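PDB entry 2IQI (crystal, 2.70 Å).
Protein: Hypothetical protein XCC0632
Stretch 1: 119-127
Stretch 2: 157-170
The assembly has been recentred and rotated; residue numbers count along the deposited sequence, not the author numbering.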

# COMPACT_ATOMS: atom_id res chain seq x y z
N LEU A 119 -15.42 -13.63 11.18
CA LEU A 119 -14.68 -12.36 11.29
C LEU A 119 -13.91 -12.00 9.99
O LEU A 119 -13.27 -12.87 9.38
N PRO A 120 -13.93 -10.71 9.60
CA PRO A 120 -13.42 -10.33 8.31
C PRO A 120 -11.91 -10.08 8.35
O PRO A 120 -11.31 -9.94 9.44
N ALA A 121 -11.30 -10.05 7.16
CA ALA A 121 -9.87 -9.77 7.02
C ALA A 121 -9.68 -8.43 6.32
O ALA A 121 -10.28 -8.18 5.28
N ALA A 122 -8.85 -7.56 6.91
CA ALA A 122 -8.47 -6.33 6.21
C ALA A 122 -7.57 -6.72 5.06
O ALA A 122 -6.55 -7.34 5.26
N THR A 123 -7.97 -6.34 3.86
CA THR A 123 -7.43 -6.86 2.65
C THR A 123 -6.98 -5.75 1.71
O THR A 123 -7.78 -4.87 1.33
N ILE A 124 -5.72 -5.80 1.31
CA ILE A 124 -5.21 -4.88 0.34
C ILE A 124 -4.67 -5.71 -0.77
O ILE A 124 -3.86 -6.60 -0.54
N GLU A 125 -5.15 -5.46 -1.98
CA GLU A 125 -4.55 -6.02 -3.17
C GLU A 125 -4.20 -4.89 -4.12
O GLU A 125 -5.06 -4.03 -4.40
N LEU A 126 -2.95 -4.90 -4.59
CA LEU A 126 -2.43 -3.85 -5.47
C LEU A 126 -1.33 -4.33 -6.46
O LEU A 126 -0.69 -5.39 -6.24
N ASN A 127 -1.11 -3.57 -7.54
CA ASN A 127 -0.09 -3.89 -8.52
C ASN A 127 0.89 -2.73 -8.69
O ASN A 127 0.49 -1.59 -8.95
N ALA A 157 -11.52 -2.83 15.58
CA ALA A 157 -10.73 -4.02 15.34
C ALA A 157 -10.30 -4.08 13.85
O ALA A 157 -9.18 -4.47 13.52
N VAL A 158 -11.22 -3.66 12.99
CA VAL A 158 -11.00 -3.68 11.56
C VAL A 158 -9.86 -2.72 11.15
O VAL A 158 -9.01 -3.05 10.32
N ALA A 159 -9.85 -1.54 11.76
CA ALA A 159 -8.87 -0.53 11.48
C ALA A 159 -7.51 -0.99 11.97
O ALA A 159 -6.50 -0.72 11.34
N ALA A 160 -7.49 -1.66 13.11
CA ALA A 160 -6.27 -2.21 13.65
C ALA A 160 -5.69 -3.25 12.70
O ALA A 160 -4.48 -3.29 12.48
N ALA A 161 -6.57 -4.06 12.12
CA ALA A 161 -6.11 -5.03 11.11
C ALA A 161 -5.56 -4.32 9.83
O ALA A 161 -4.63 -4.78 9.20
N PHE A 162 -6.16 -3.18 9.49
CA PHE A 162 -5.75 -2.45 8.33
C PHE A 162 -4.36 -1.84 8.54
O PHE A 162 -3.58 -1.74 7.61
N GLU A 163 -4.04 -1.43 9.76
CA GLU A 163 -2.70 -0.99 10.07
C GLU A 163 -1.69 -2.13 9.80
O GLU A 163 -0.62 -1.94 9.20
N GLN A 164 -2.04 -3.34 10.24
CA GLN A 164 -1.20 -4.48 10.03
C GLN A 164 -1.03 -4.78 8.51
O GLN A 164 0.12 -5.03 8.06
N ALA A 165 -2.12 -4.71 7.73
CA ALA A 165 -2.06 -4.97 6.28
C ALA A 165 -1.28 -3.88 5.55
O ALA A 165 -0.49 -4.16 4.61
N LEU A 166 -1.51 -2.63 5.96
CA LEU A 166 -0.79 -1.53 5.40
C LEU A 166 0.66 -1.70 5.65
O LEU A 166 1.44 -1.49 4.72
N THR A 167 1.03 -2.04 6.89
CA THR A 167 2.43 -2.11 7.27
C THR A 167 3.10 -3.23 6.46
O THR A 167 4.15 -3.00 5.84
N GLN A 168 2.45 -4.39 6.40
CA GLN A 168 3.00 -5.53 5.65
C GLN A 168 3.12 -5.29 4.13
O GLN A 168 4.17 -5.60 3.57
N VAL A 169 2.10 -4.72 3.46
CA VAL A 169 2.21 -4.50 2.00
C VAL A 169 3.27 -3.45 1.68
O VAL A 169 4.01 -3.63 0.71
N THR A 170 3.35 -2.39 2.49
CA THR A 170 4.32 -1.32 2.28
C THR A 170 5.72 -1.92 2.43
O THR A 170 6.62 -1.58 1.67

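The most unusual feature of this contact is how closely a single methyl group sits on an aromatic face. Ala122 CB lies 3.7 Å from the centroid of the Phe162 ring, 13° off the ring normal, a CH-pi contact. At this point the backbones come close as well, with Ala122 CA and Phe162 CA 5.2 Å apart. The small alanine side chain also touches the helix itself: Ala122 CB is 3.6 Å from Phe162 N and 3.7 Å from Ala161 CB.

Phe162 points its CA-to-CB bond sideways, yet its ring comes nearer the strand. Its chi1 of -97° lies between wells, and chi2 is -66°.

The strand runs at 35° to the helix. Its side chains alternate. Ala122, Ile124 and Leu126 point toward the helix, whereas Ala121, Thr123 and Glu125 point away. Pro120, just before the strand, also points in, and its CG is 4.3 Å from Val158 CG2. Val158 has chi1 t.

Ile124 has chi1 m and chi2 t. Its CD1 meets the helix, where Ile124 CD1 lies 4.0 Å from Ala165 CB, 4.1 Å from Leu166 CG and 4.3 Å from Val169 CG1. Ala165 CB also lies 3.9 Å from Ala122 O. Leu166 points away, but its side chain still reaches Ile124; its chi1 is -103°, between wells. Farther along, Leu126 (chi1 p, chi2 p) places CD2 3.9 Å from CG2 of Val169, which has chi1 p.

No hydrogen bond crosses between the stretches; the packing is apolar. The helix threonines bond within their own stretch: Thr167 OG1 donates to Glu163 O at 2.8 Å, and Thr170 OG1 donates to Leu166 O at 2.8 Å. Both carboxylate oxygens of Glu125 are hydrogen-bonded elsewhere in the structure.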

# COMPACT_ATOMS: atom_id res chain seq x y z
CB LEU A 119 -13.69 -12.40 12.45
CG LEU A 119 -14.15 -12.88 13.82
CD1 LEU A 119 -12.94 -13.27 14.64
CD2 LEU A 119 -15.00 -11.81 14.51
CB PRO A 120 -14.13 -9.01 8.05
CG PRO A 120 -14.18 -8.36 9.41
CD PRO A 120 -14.36 -9.52 10.38
CB ALA A 121 -9.19 -10.89 6.26
CB ALA A 122 -7.75 -5.39 7.13
CB THR A 123 -8.50 -7.74 1.96
OG1 THR A 123 -8.80 -8.84 2.81
CG2 THR A 123 -8.02 -8.26 0.59
CB ILE A 124 -4.14 -3.95 0.94
CG1 ILE A 124 -4.69 -3.19 2.15
CG2 ILE A 124 -3.78 -2.90 -0.04
CD1 ILE A 124 -3.72 -2.32 2.81
CB GLU A 125 -5.47 -7.03 -3.81
CG GLU A 125 -5.08 -7.36 -5.26
CD GLU A 125 -6.03 -8.39 -5.90
OE1 GLU A 125 -7.00 -8.85 -5.21
OE2 GLU A 125 -5.80 -8.76 -7.10
CB LEU A 126 -1.96 -2.65 -4.66
CG LEU A 126 -0.81 -2.89 -3.67
CD1 LEU A 126 0.56 -2.87 -4.38
CD2 LEU A 126 -0.84 -1.95 -2.38
CB ASN A 127 -0.75 -4.21 -9.85
CG ASN A 127 0.25 -4.53 -10.94
OD1 ASN A 127 0.63 -3.65 -11.73
ND2 ASN A 127 0.67 -5.81 -11.01
CB ALA A 157 -11.51 -5.31 15.77
CB VAL A 158 -12.31 -3.34 10.80
CG1 VAL A 158 -12.04 -3.16 9.33
CG2 VAL A 158 -13.32 -4.46 11.01
CB ALA A 159 -9.28 0.74 12.15
CB ALA A 160 -6.51 -2.84 14.97
CB ALA A 161 -7.22 -6.04 10.77
CB PHE A 162 -6.77 -1.38 8.02
CG PHE A 162 -7.78 -1.76 6.97
CD1 PHE A 162 -7.40 -1.98 5.64
CD2 PHE A 162 -9.14 -1.82 7.30
CE1 PHE A 162 -8.34 -2.31 4.65
CE2 PHE A 162 -10.10 -2.10 6.32
CZ PHE A 162 -9.70 -2.35 4.98
CB GLU A 163 -2.65 -0.55 11.53
CG GLU A 163 -1.65 0.54 11.78
CD GLU A 163 -1.46 0.84 13.23
OE1 GLU A 163 -1.74 1.97 13.66
OE2 GLU A 163 -1.03 -0.07 13.96
CB GLN A 164 -1.79 -5.68 10.76
CG GLN A 164 -1.64 -5.72 12.29
CD GLN A 164 -2.72 -6.62 12.94
OE1 GLN A 164 -3.36 -6.24 13.91
NE2 GLN A 164 -2.95 -7.79 12.36
CB ALA A 165 -3.44 -5.10 5.70
CB LEU A 166 -1.20 -0.21 6.04
CG LEU A 166 -2.13 0.60 5.16
CD1 LEU A 166 -3.03 1.49 6.03
CD2 LEU A 166 -1.30 1.36 4.16
CB THR A 167 2.62 -2.30 8.78
OG1 THR A 167 2.08 -1.16 9.45
CG2 THR A 167 4.10 -2.45 9.17
CB GLN A 168 2.27 -6.83 5.97
CG GLN A 168 2.75 -8.00 5.17
CD GLN A 168 1.95 -9.29 5.41
OE1 GLN A 168 1.33 -9.47 6.45
NE2 GLN A 168 2.01 -10.20 4.44
CB VAL A 169 0.82 -4.24 1.24
CG1 VAL A 169 0.33 -2.80 1.35
CG2 VAL A 169 0.92 -4.64 -0.22
CB THR A 170 4.14 -0.17 3.32
OG1 THR A 170 2.83 0.38 3.21
CG2 THR A 170 5.15 0.94 3.14